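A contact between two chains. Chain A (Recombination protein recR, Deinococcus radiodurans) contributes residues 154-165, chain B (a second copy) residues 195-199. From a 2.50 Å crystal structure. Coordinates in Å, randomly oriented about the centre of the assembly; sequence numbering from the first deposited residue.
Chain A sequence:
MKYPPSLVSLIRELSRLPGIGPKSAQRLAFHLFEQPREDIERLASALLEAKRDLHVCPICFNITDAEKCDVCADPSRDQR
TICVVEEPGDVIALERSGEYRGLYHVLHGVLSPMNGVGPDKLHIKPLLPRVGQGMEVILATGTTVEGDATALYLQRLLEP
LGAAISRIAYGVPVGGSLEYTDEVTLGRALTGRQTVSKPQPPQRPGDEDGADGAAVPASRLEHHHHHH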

# COMPACT_ATOMS: atom_id res chain seq x y z
N LEU A 154 -27.59 -15.61 -18.21
CA LEU A 154 -28.35 -16.54 -17.38
C LEU A 154 -29.81 -16.14 -17.31
O LEU A 154 -30.70 -17.00 -17.38
CB LEU A 154 -27.74 -16.60 -15.97
CG LEU A 154 -26.35 -17.25 -15.91
CD1 LEU A 154 -25.79 -17.17 -14.50
CD2 LEU A 154 -26.44 -18.71 -16.36
N GLN A 155 -30.06 -14.84 -17.18
CA GLN A 155 -31.43 -14.33 -17.14
C GLN A 155 -32.17 -14.79 -18.40
O GLN A 155 -33.24 -15.39 -18.32
CB GLN A 155 -31.41 -12.79 -17.08
CG GLN A 155 -32.79 -12.15 -17.10
CD GLN A 155 -32.73 -10.62 -17.14
OE1 GLN A 155 -33.75 -9.96 -17.36
NE2 GLN A 155 -31.54 -10.06 -16.91
N ARG A 156 -31.58 -14.50 -19.57
CA ARG A 156 -32.16 -14.88 -20.85
C ARG A 156 -32.50 -16.36 -20.84
O ARG A 156 -33.65 -16.74 -21.07
CB ARG A 156 -31.17 -14.62 -21.99
CG ARG A 156 -30.83 -13.15 -22.27
CD ARG A 156 -31.94 -12.45 -23.05
NE ARG A 156 -31.74 -11.00 -23.13
CZ ARG A 156 -30.73 -10.40 -23.76
NH1 ARG A 156 -29.80 -11.12 -24.38
NH2 ARG A 156 -30.64 -9.07 -23.77
N LEU A 157 -31.50 -17.17 -20.54
CA LEU A 157 -31.66 -18.62 -20.52
C LEU A 157 -32.75 -19.13 -19.60
O LEU A 157 -33.60 -19.90 -20.01
CB LEU A 157 -30.34 -19.30 -20.16
CG LEU A 157 -29.69 -20.12 -21.28
CD1 LEU A 157 -28.45 -20.84 -20.77
CD2 LEU A 157 -30.70 -21.13 -21.80
N LEU A 158 -32.71 -18.70 -18.35
CA LEU A 158 -33.69 -19.17 -17.38
C LEU A 158 -35.11 -18.66 -17.60
O LEU A 158 -36.08 -19.30 -17.18
CB LEU A 158 -33.22 -18.81 -15.97
CG LEU A 158 -31.86 -19.38 -15.59
CD1 LEU A 158 -31.57 -18.99 -14.16
CD2 LEU A 158 -31.84 -20.89 -15.71
N GLU A 159 -35.24 -17.52 -18.28
CA GLU A 159 -36.53 -16.91 -18.57
C GLU A 159 -37.65 -17.88 -18.95
O GLU A 159 -38.69 -17.93 -18.29
CB GLU A 159 -36.37 -15.87 -19.69
CG GLU A 159 -37.68 -15.22 -20.12
CD GLU A 159 -38.36 -14.47 -19.00
OE1 GLU A 159 -38.74 -15.12 -18.00
OE2 GLU A 159 -38.50 -13.23 -19.10
N PRO A 160 -37.47 -18.67 -20.03
CA PRO A 160 -38.51 -19.62 -20.45
C PRO A 160 -39.03 -20.54 -19.34
O PRO A 160 -40.17 -20.97 -19.39
CB PRO A 160 -37.85 -20.37 -21.60
CG PRO A 160 -36.39 -20.25 -21.31
CD PRO A 160 -36.28 -18.82 -20.87
N LEU A 161 -38.19 -20.85 -18.36
CA LEU A 161 -38.65 -21.69 -17.25
C LEU A 161 -39.47 -20.74 -16.37
O LEU A 161 -39.24 -19.54 -16.40
CB LEU A 161 -37.46 -22.26 -16.47
CG LEU A 161 -36.51 -23.15 -17.28
CD1 LEU A 161 -35.61 -22.29 -18.13
CD2 LEU A 161 -35.67 -24.01 -16.34
N GLY A 162 -40.42 -21.26 -15.61
CA GLY A 162 -41.27 -20.36 -14.83
C GLY A 162 -40.84 -19.80 -13.50
O GLY A 162 -41.69 -19.60 -12.62
N ALA A 163 -39.55 -19.50 -13.32
CA ALA A 163 -39.07 -18.98 -12.05
C ALA A 163 -38.83 -17.47 -11.97
O ALA A 163 -38.65 -16.79 -12.97
CB ALA A 163 -37.81 -19.70 -11.65
N ALA A 164 -38.83 -16.95 -10.76
CA ALA A 164 -38.56 -15.53 -10.59
C ALA A 164 -37.03 -15.37 -10.64
O ALA A 164 -36.30 -16.07 -9.95
CB ALA A 164 -39.11 -15.04 -9.25
N ILE A 165 -36.55 -14.48 -11.49
CA ILE A 165 -35.12 -14.25 -11.60
C ILE A 165 -34.79 -12.91 -10.95
O ILE A 165 -35.49 -11.92 -11.18
CB ILE A 165 -34.66 -14.21 -13.06
CG1 ILE A 165 -34.89 -15.58 -13.71
CG2 ILE A 165 -33.18 -13.85 -13.14
CD1 ILE A 165 -34.46 -15.63 -15.17
N THR B 195 -35.64 -8.12 -8.28
CA THR B 195 -36.03 -9.20 -9.16
C THR B 195 -36.04 -8.53 -10.53
O THR B 195 -36.28 -7.33 -10.63
CB THR B 195 -37.43 -9.78 -8.82
OG1 THR B 195 -38.43 -8.79 -9.02
CG2 THR B 195 -37.47 -10.28 -7.37
N VAL B 196 -35.76 -9.30 -11.58
CA VAL B 196 -35.71 -8.77 -12.94
C VAL B 196 -36.58 -9.52 -13.93
O VAL B 196 -36.78 -9.05 -15.05
CB VAL B 196 -34.27 -8.79 -13.46
CG1 VAL B 196 -34.18 -8.06 -14.81
CG2 VAL B 196 -33.35 -8.15 -12.44
N SER B 197 -37.09 -10.67 -13.53
CA SER B 197 -37.94 -11.47 -14.41
C SER B 197 -38.99 -12.23 -13.61
O SER B 197 -38.72 -13.31 -13.09
CB SER B 197 -37.08 -12.45 -15.22
OG SER B 197 -37.83 -13.11 -16.22
N LYS B 198 -40.18 -11.65 -13.51
CA LYS B 198 -41.28 -12.27 -12.79
C LYS B 198 -41.85 -13.44 -13.57
O LYS B 198 -41.73 -13.51 -14.79
CB LYS B 198 -42.40 -11.26 -12.55
CG LYS B 198 -42.09 -10.21 -11.53
CD LYS B 198 -42.22 -10.75 -10.12
CE LYS B 198 -41.79 -9.69 -9.12
NZ LYS B 198 -42.32 -8.35 -9.50
N PRO B 199 -42.47 -14.39 -12.86
CA PRO B 199 -43.07 -15.57 -13.49
C PRO B 199 -44.57 -15.34 -13.66
O PRO B 199 -45.13 -14.50 -12.91
CB PRO B 199 -42.78 -16.66 -12.48
CG PRO B 199 -43.05 -15.96 -11.20
CD PRO B 199 -42.38 -14.58 -11.40

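The contact is built around one antiparallel pair, A:Ile165 with B:Ser197, where two strand edges meet and satisfy each other's backbone. A:Ile165 N donates to B:Ser197 O at 2.9 Å and nearly straight, 165° at the hydrogen. In return A:Ile165 O accepts twice: from B:Ser197 N at 3.1 Å and 150°, and from B:Val196 N at 2.7 Å and 173°. A:Ile165 O serves two successive amides, and the shorter, straighter of the two bonds comes from B:Val196, outside the bridged pair. B:Ser197 O is also approached by A:Ala164 CA, 3.3 Å away, a CA-H...O contact in addition to the hydrogen bond it accepts from A:Ile165 N.

Pairing places the side chains of A:Ile165 and B:Ser197 on the same face of the sheet, with their CB atoms 3.7 Å apart. There B:Ser197 OG gives a weak hydrogen bond to A:Glu159 OE2 at 3.0 Å; A:Glu159 OE1 lies 2.8 Å from the same OG. The glutamate starts sideways at CB, but its carboxylate comes nearer, reaching the serine from the turn that follows the helix.

Beyond the pair, packing takes over. A:Ala164 CB meets B:Pro199 CD at 3.9 Å, and A:Gly162 O sits 3.1 Å from B:Pro199 CB. Having no amide hydrogen, the proline cannot extend the ladder as a backbone donor.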